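Local coordinates for protein L-aspartate semialdehyde sulfurtransferase (Methanocaldococcus jannaschii, PDB 3KPB) that probably condenses sulfide with aspartate semialdehyde to make homocysteine, and binds S-adenosylmethionine and methylthioadenosine through the C-terminal CBS domain pair that forms this chain, at residues M68-P80 and K87-D101. Sequence-based numbering, arbitrary orientation.
With SAM (S-adenosylmethionine), chain E.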
loop_
_atom_site.group_PDB
_atom_site.type_symbol
_atom_site.label_atom_id
_atom_site.label_comp_id
_atom_site.label_asym_id
_atom_site.label_seq_id
_atom_site.Cartn_x
_atom_site.Cartn_y
_atom_site.Cartn_z
ATOM N N MET A 68 9.951 -7.563 9.145
ATOM C CA MET A 68 9.249 -8.402 8.174
ATOM C C MET A 68 8.115 -9.185 8.824
ATOM O O MET A 68 8.187 -9.544 10.002
ATOM C CB MET A 68 10.213 -9.347 7.448
ATOM C CG MET A 68 10.902 -10.336 8.364
ATOM S SD MET A 68 12.154 -11.287 7.509
ATOM C CE MET A 68 12.561 -12.473 8.792
ATOM N N THR A 69 7.062 -9.436 8.054
ATOM C CA THR A 69 5.964 -10.256 8.538
ATOM C C THR A 69 6.409 -11.711 8.446
ATOM O O THR A 69 6.770 -12.191 7.370
ATOM C CB THR A 69 4.683 -10.007 7.727
ATOM O OG1 THR A 69 4.224 -8.674 7.986
ATOM C CG2 THR A 69 3.587 -10.987 8.122
ATOM N N ARG A 70 6.387 -12.408 9.577
ATOM C CA ARG A 70 6.954 -13.752 9.648
ATOM C C ARG A 70 5.956 -14.880 9.390
ATOM O O ARG A 70 6.358 -15.970 8.971
ATOM C CB ARG A 70 7.684 -13.952 10.976
ATOM C CG ARG A 70 8.994 -13.183 11.054
ATOM C CD ARG A 70 9.609 -13.289 12.434
ATOM N NE ARG A 70 10.735 -12.373 12.610
ATOM C CZ ARG A 70 12.014 -12.741 12.603
ATOM N NH1 ARG A 70 12.346 -14.015 12.434
ATOM N NH2 ARG A 70 12.970 -11.835 12.774
ATOM N N ASN A 71 4.669 -14.622 9.628
ATOM C CA ASN A 71 3.620 -15.578 9.271
ATOM C C ASN A 71 3.140 -15.277 7.861
ATOM O O ASN A 71 2.191 -14.512 7.656
ATOM C CB ASN A 71 2.464 -15.542 10.278
ATOM C CG ASN A 71 1.317 -16.482 9.906
ATOM O OD1 ASN A 71 1.444 -17.340 9.027
ATOM N ND2 ASN A 71 0.186 -16.317 10.583
ATOM N N VAL A 72 3.819 -15.870 6.886
ATOM C CA VAL A 72 3.542 -15.571 5.494
ATOM C C VAL A 72 2.446 -16.472 4.953
ATOM O O VAL A 72 2.509 -17.699 5.079
ATOM C CB VAL A 72 4.800 -15.707 4.601
ATOM C CG1 VAL A 72 4.548 -15.097 3.226
ATOM C CG2 VAL A 72 6.003 -15.046 5.260
ATOM N N ILE A 73 1.442 -15.840 4.357
ATOM C CA ILE A 73 0.407 -16.548 3.612
ATOM C C ILE A 73 0.943 -16.823 2.213
ATOM O O ILE A 73 1.280 -15.894 1.473
ATOM C CB ILE A 73 -0.894 -15.730 3.534
ATOM C CG1 ILE A 73 -1.381 -15.391 4.945
ATOM C CG2 ILE A 73 -1.965 -16.491 2.740
ATOM C CD1 ILE A 73 -2.173 -14.108 5.029
ATOM N N THR A 74 1.021 -18.107 1.867
ATOM C CA THR A 74 1.690 -18.550 0.655
ATOM C C THR A 74 0.763 -19.398 -0.193
ATOM O O THR A 74 -0.310 -19.821 0.258
ATOM C CB THR A 74 2.947 -19.403 0.972
ATOM O OG1 THR A 74 2.566 -20.556 1.737
ATOM C CG2 THR A 74 3.972 -18.603 1.764
ATOM N N ALA A 75 1.184 -19.612 -1.435
ATOM C CA ALA A 75 0.540 -20.554 -2.328
ATOM C C ALA A 75 1.547 -21.605 -2.748
ATOM O O ALA A 75 2.756 -21.360 -2.772
ATOM C CB ALA A 75 -0.025 -19.845 -3.540
ATOM N N HIS A 76 1.048 -22.790 -3.063
ATOM C CA HIS A 76 1.931 -23.848 -3.496
ATOM C C HIS A 76 1.934 -23.848 -5.004
ATOM O O HIS A 76 0.934 -23.501 -5.643
ATOM C CB HIS A 76 1.472 -25.195 -2.945
ATOM C CG HIS A 76 2.518 -26.265 -3.005
ATOM N ND1 HIS A 76 2.689 -27.082 -4.103
ATOM C CD2 HIS A 76 3.423 -26.680 -2.085
ATOM C CE1 HIS A 76 3.665 -27.939 -3.864
ATOM N NE2 HIS A 76 4.127 -27.718 -2.648
ATOM N N GLU A 77 3.076 -24.216 -5.574
ATOM C CA GLU A 77 3.189 -24.288 -7.017
ATOM C C GLU A 77 2.081 -25.154 -7.630
ATOM O O GLU A 77 1.539 -24.807 -8.680
ATOM C CB GLU A 77 4.598 -24.715 -7.463
ATOM C CG GLU A 77 5.274 -25.787 -6.612
ATOM C CD GLU A 77 6.647 -26.178 -7.141
ATOM O OE1 GLU A 77 7.313 -25.338 -7.787
ATOM O OE2 GLU A 77 7.066 -27.332 -6.906
ATOM N N ASP A 78 1.707 -26.241 -6.952
ATOM C CA ASP A 78 0.641 -27.132 -7.443
ATOM C C ASP A 78 -0.791 -26.746 -6.999
ATOM O O ASP A 78 -1.745 -27.479 -7.277
ATOM C CB ASP A 78 0.931 -28.607 -7.080
ATOM C CG ASP A 78 2.385 -29.018 -7.359
ATOM O OD1 ASP A 78 3.020 -28.474 -8.299
ATOM O OD2 ASP A 78 2.887 -29.903 -6.634
ATOM N N GLU A 79 -0.940 -25.604 -6.327
ATOM C CA GLU A 79 -2.249 -25.133 -5.847
ATOM C C GLU A 79 -3.100 -24.515 -6.972
ATOM O O GLU A 79 -2.561 -23.841 -7.853
ATOM C CB GLU A 79 -2.038 -24.132 -4.705
ATOM C CG GLU A 79 -3.295 -23.617 -3.993
ATOM C CD GLU A 79 -2.933 -22.851 -2.724
ATOM O OE1 GLU A 79 -1.722 -22.698 -2.440
ATOM O OE2 GLU A 79 -3.852 -22.408 -1.997
ATOM N N PRO A 80 -4.427 -24.774 -6.963
ATOM C CA PRO A 80 -5.369 -24.087 -7.873
ATOM C C PRO A 80 -5.545 -22.575 -7.614
ATOM O O PRO A 80 -5.625 -22.143 -6.455
ATOM C CB PRO A 80 -6.700 -24.825 -7.656
ATOM C CG PRO A 80 -6.464 -25.847 -6.597
ATOM C CD PRO A 80 -5.001 -26.005 -6.385
ATOM N N LYS A 87 -8.009 -17.082 -0.638
ATOM C CA LYS A 87 -7.016 -16.751 0.394
ATOM C C LYS A 87 -6.806 -15.253 0.487
ATOM O O LYS A 87 -6.724 -14.689 1.582
ATOM C CB LYS A 87 -5.663 -17.375 0.058
ATOM C CG LYS A 87 -5.335 -18.654 0.778
ATOM C CD LYS A 87 -3.973 -19.152 0.337
ATOM C CE LYS A 87 -3.694 -20.524 0.907
ATOM N NZ LYS A 87 -2.646 -21.240 0.130
ATOM N N MET A 88 -6.704 -14.613 -0.672
ATOM C CA MET A 88 -6.418 -13.194 -0.705
ATOM C C MET A 88 -7.606 -12.344 -0.240
ATOM O O MET A 88 -7.400 -11.347 0.451
ATOM C CB MET A 88 -5.867 -12.775 -2.070
ATOM C CG MET A 88 -4.501 -13.406 -2.368
ATOM S SD MET A 88 -3.608 -12.696 -3.765
ATOM C CE MET A 88 -4.830 -12.892 -5.076
ATOM N N SER A 89 -8.834 -12.745 -0.579
ATOM C CA SER A 89 -10.017 -12.070 -0.019
ATOM C C SER A 89 -10.167 -12.311 1.491
ATOM O O SER A 89 -10.522 -11.392 2.238
ATOM C CB SER A 89 -11.305 -12.444 -0.771
ATOM O OG SER A 89 -11.327 -13.823 -1.123
ATOM N N LYS A 90 -9.881 -13.537 1.930
ATOM C CA LYS A 90 -10.030 -13.915 3.338
ATOM C C LYS A 90 -9.089 -13.144 4.264
ATOM O O LYS A 90 -9.504 -12.685 5.328
ATOM C CB LYS A 90 -9.826 -15.423 3.530
ATOM C CG LYS A 90 -10.156 -15.910 4.941
ATOM C CD LYS A 90 -9.675 -17.329 5.189
ATOM C CE LYS A 90 -10.017 -17.778 6.608
ATOM N NZ LYS A 90 -9.600 -19.184 6.869
ATOM N N TYR A 91 -7.831 -13.006 3.855
ATOM C CA TYR A 91 -6.827 -12.325 4.669
ATOM C C TYR A 91 -6.644 -10.864 4.284
ATOM O O TYR A 91 -5.847 -10.149 4.900
ATOM C CB TYR A 91 -5.495 -13.064 4.587
ATOM C CG TYR A 91 -5.545 -14.413 5.251
ATOM C CD1 TYR A 91 -5.492 -14.524 6.641
ATOM C CD2 TYR A 91 -5.658 -15.578 4.497
ATOM C CE1 TYR A 91 -5.546 -15.761 7.262
ATOM C CE2 TYR A 91 -5.713 -16.825 5.109
ATOM C CZ TYR A 91 -5.656 -16.907 6.491
ATOM O OH TYR A 91 -5.708 -18.137 7.101
ATOM N N ASN A 92 -7.397 -10.432 3.272
ATOM C CA ASN A 92 -7.323 -9.067 2.745
ATOM C C ASN A 92 -5.879 -8.698 2.381
ATOM O O ASN A 92 -5.342 -7.671 2.809
ATOM C CB ASN A 92 -7.965 -8.070 3.724
ATOM C CG ASN A 92 -8.006 -6.646 3.181
ATOM O OD1 ASN A 92 -8.316 -6.414 2.011
ATOM N ND2 ASN A 92 -7.694 -5.683 4.041
ATOM N N ILE A 93 -5.259 -9.577 1.602
ATOM C CA ILE A 93 -3.922 -9.353 1.063
ATOM C C ILE A 93 -3.993 -9.320 -0.461
ATOM O O ILE A 93 -4.984 -9.755 -1.054
ATOM C CB ILE A 93 -2.920 -10.435 1.533
ATOM C CG1 ILE A 93 -3.432 -11.834 1.166
ATOM C CG2 ILE A 93 -2.645 -10.298 3.034
ATOM C CD1 ILE A 93 -2.488 -12.956 1.517
ATOM N N SER A 94 -2.940 -8.808 -1.090
ATOM C CA SER A 94 -2.940 -8.602 -2.534
ATOM C C SER A 94 -1.770 -9.288 -3.239
ATOM O O SER A 94 -1.604 -9.138 -4.449
ATOM C CB SER A 94 -2.939 -7.103 -2.843
ATOM O OG SER A 94 -1.872 -6.447 -2.176
ATOM N N GLY A 95 -0.953 -10.021 -2.485
ATOM C CA GLY A 95 0.161 -10.778 -3.062
ATOM C C GLY A 95 0.540 -11.950 -2.181
ATOM O O GLY A 95 0.606 -11.812 -0.960
ATOM N N VAL A 96 0.766 -13.111 -2.788
ATOM C CA VAL A 96 1.228 -14.278 -2.038
ATOM C C VAL A 96 2.456 -14.871 -2.718
ATOM O O VAL A 96 2.450 -15.086 -3.933
ATOM C CB VAL A 96 0.125 -15.369 -1.853
ATOM C CG1 VAL A 96 -1.071 -14.816 -1.093
ATOM C CG2 VAL A 96 -0.320 -15.949 -3.188
ATOM N N PRO A 97 3.526 -15.111 -1.944
ATOM C CA PRO A 97 4.666 -15.844 -2.479
ATOM C C PRO A 97 4.249 -17.268 -2.821
ATOM O O PRO A 97 3.413 -17.861 -2.129
ATOM C CB PRO A 97 5.668 -15.848 -1.315
ATOM C CG PRO A 97 5.221 -14.741 -0.412
ATOM C CD PRO A 97 3.735 -14.718 -0.538
ATOM N N VAL A 98 4.826 -17.796 -3.893
ATOM C CA VAL A 98 4.600 -19.169 -4.313
ATOM C C VAL A 98 5.833 -19.963 -3.880
ATOM O O VAL A 98 6.968 -19.581 -4.197
ATOM C CB VAL A 98 4.369 -19.255 -5.840
ATOM C CG1 VAL A 98 4.063 -20.684 -6.249
ATOM C CG2 VAL A 98 3.229 -18.328 -6.260
ATOM N N VAL A 99 5.600 -21.036 -3.121
ATOM C CA VAL A 99 6.677 -21.857 -2.562
ATOM C C VAL A 99 6.576 -23.299 -3.047
ATOM O O VAL A 99 5.503 -23.753 -3.462
ATOM C CB VAL A 99 6.713 -21.824 -0.991
ATOM C CG1 VAL A 99 6.996 -20.414 -0.484
ATOM C CG2 VAL A 99 5.421 -22.373 -0.378
ATOM N N ASP A 100 7.702 -24.006 -3.013
ATOM C CA ASP A 100 7.696 -25.443 -3.259
ATOM C C ASP A 100 7.761 -26.218 -1.933
ATOM O O ASP A 100 7.707 -25.621 -0.846
ATOM C CB ASP A 100 8.804 -25.859 -4.254
ATOM C CG ASP A 100 10.221 -25.627 -3.723
ATOM O OD1 ASP A 100 10.408 -25.486 -2.494
ATOM O OD2 ASP A 100 11.165 -25.610 -4.552
ATOM N N ASP A 101 7.881 -27.541 -2.026
ATOM C CA ASP A 101 7.919 -28.408 -0.843
ATOM C C ASP A 101 9.160 -28.210 0.043
ATOM O O ASP A 101 9.177 -28.671 1.184
ATOM C CB ASP A 101 7.795 -29.886 -1.248
ATOM C CG ASP A 101 6.352 -30.313 -1.543
ATOM O OD1 ASP A 101 5.395 -29.600 -1.169
ATOM O OD2 ASP A 101 6.175 -31.393 -2.144
HETATM N N SAM E . -2.317 -5.693 0.966
HETATM C CA SAM E . -1.986 -4.938 2.185
HETATM C C SAM E . -0.471 -4.731 2.269
HETATM O O SAM E . 0.197 -4.479 1.263
HETATM O OXT SAM E . 0.124 -4.802 3.348
HETATM C CB SAM E . -2.466 -5.717 3.413
HETATM C CG SAM E . -2.921 -4.768 4.523
HETATM S SD SAM E . -2.049 -5.052 6.106
HETATM C CE SAM E . -2.451 -3.541 6.954
HETATM C "C5'" SAM E . -0.254 -4.811 5.856
HETATM C "C4'" SAM E . 0.561 -6.052 6.217
HETATM O "O4'" SAM E . 0.168 -7.160 5.393
HETATM C "C3'" SAM E . 2.021 -5.793 5.853
HETATM O "O3'" SAM E . 2.739 -5.534 7.056
HETATM C "C2'" SAM E . 2.496 -7.106 5.234
HETATM O "O2'" SAM E . 3.629 -7.588 5.966
HETATM C "C1'" SAM E . 1.299 -8.041 5.424
HETATM N N9 SAM E . 1.233 -8.970 4.276
HETATM C C8 SAM E . 1.108 -8.629 2.991
HETATM N N7 SAM E . 1.089 -9.734 2.242
HETATM C C5 SAM E . 1.200 -10.782 3.056
HETATM C C6 SAM E . 1.242 -12.156 2.859
HETATM N N6 SAM E . 1.156 -12.679 1.639
HETATM N N1 SAM E . 1.367 -12.960 3.925
HETATM C C2 SAM E . 1.453 -12.460 5.147
HETATM N N3 SAM E . 1.418 -11.154 5.369
HETATM C C4 SAM E . 1.296 -10.297 4.346
HETATM O O HOH W 1 7.067 -28.785 -4.453
HETATM O O HOH W 2 -0.822 -23.485 0.028
#
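Lys87 NZ is gripped from two directions: it donates to Thr74 O, lying in that carbonyl's plane, and forms a salt bridge with Glu79 OE2 (2.7 Å) through the syn lone pair. The extended lysine chain and Glu79 approach from opposite sides, and a water donates to Glu79 OE1 and accepts a weak bond from Lys87 NZ. Further along, Ile73 CD1 sits over a face of the Tyr91 ring, 3.9 Å from its centroid, a CH-pi contact, and also meets Ile93 CD1 at 3.7 Å. Parallel pairing is documented by Ala75 N to Pro97 O (2.9 Å, 168°) and Val99 N to Ala75 O. Strands 75-76 and 95-99 are joined through helix 81-91, the beta-alpha-beta unit of the second CBS motif. The loop before strand 75-76 and the start of strand 95-99 hold the S-adenosylmethionine adenine: Ile73 N donates to N1 at 2.9 Å, while N6 donates to Ile73 O and, at 2.8 Å, to Gly95 O. At the far end, His76 NE2 donates to Asp101 OD1 (2.7 Å), which it meets from above the carboxylate plane; CG anti to the backbone N (chi1 -163°) carries the ring there, with Val99 O over one face. Asp78 N donates to ND1, fixing the ring's rotation. With the ring cut back to an alanine, both nitrogens go, and the Asp101 carboxylate is likely to be left freer to turn and the turn at Asp78 less firmly held. Behind this, Glu79 OE1 accepts from His76 N, steadying the carboxylate that Lys87 meets.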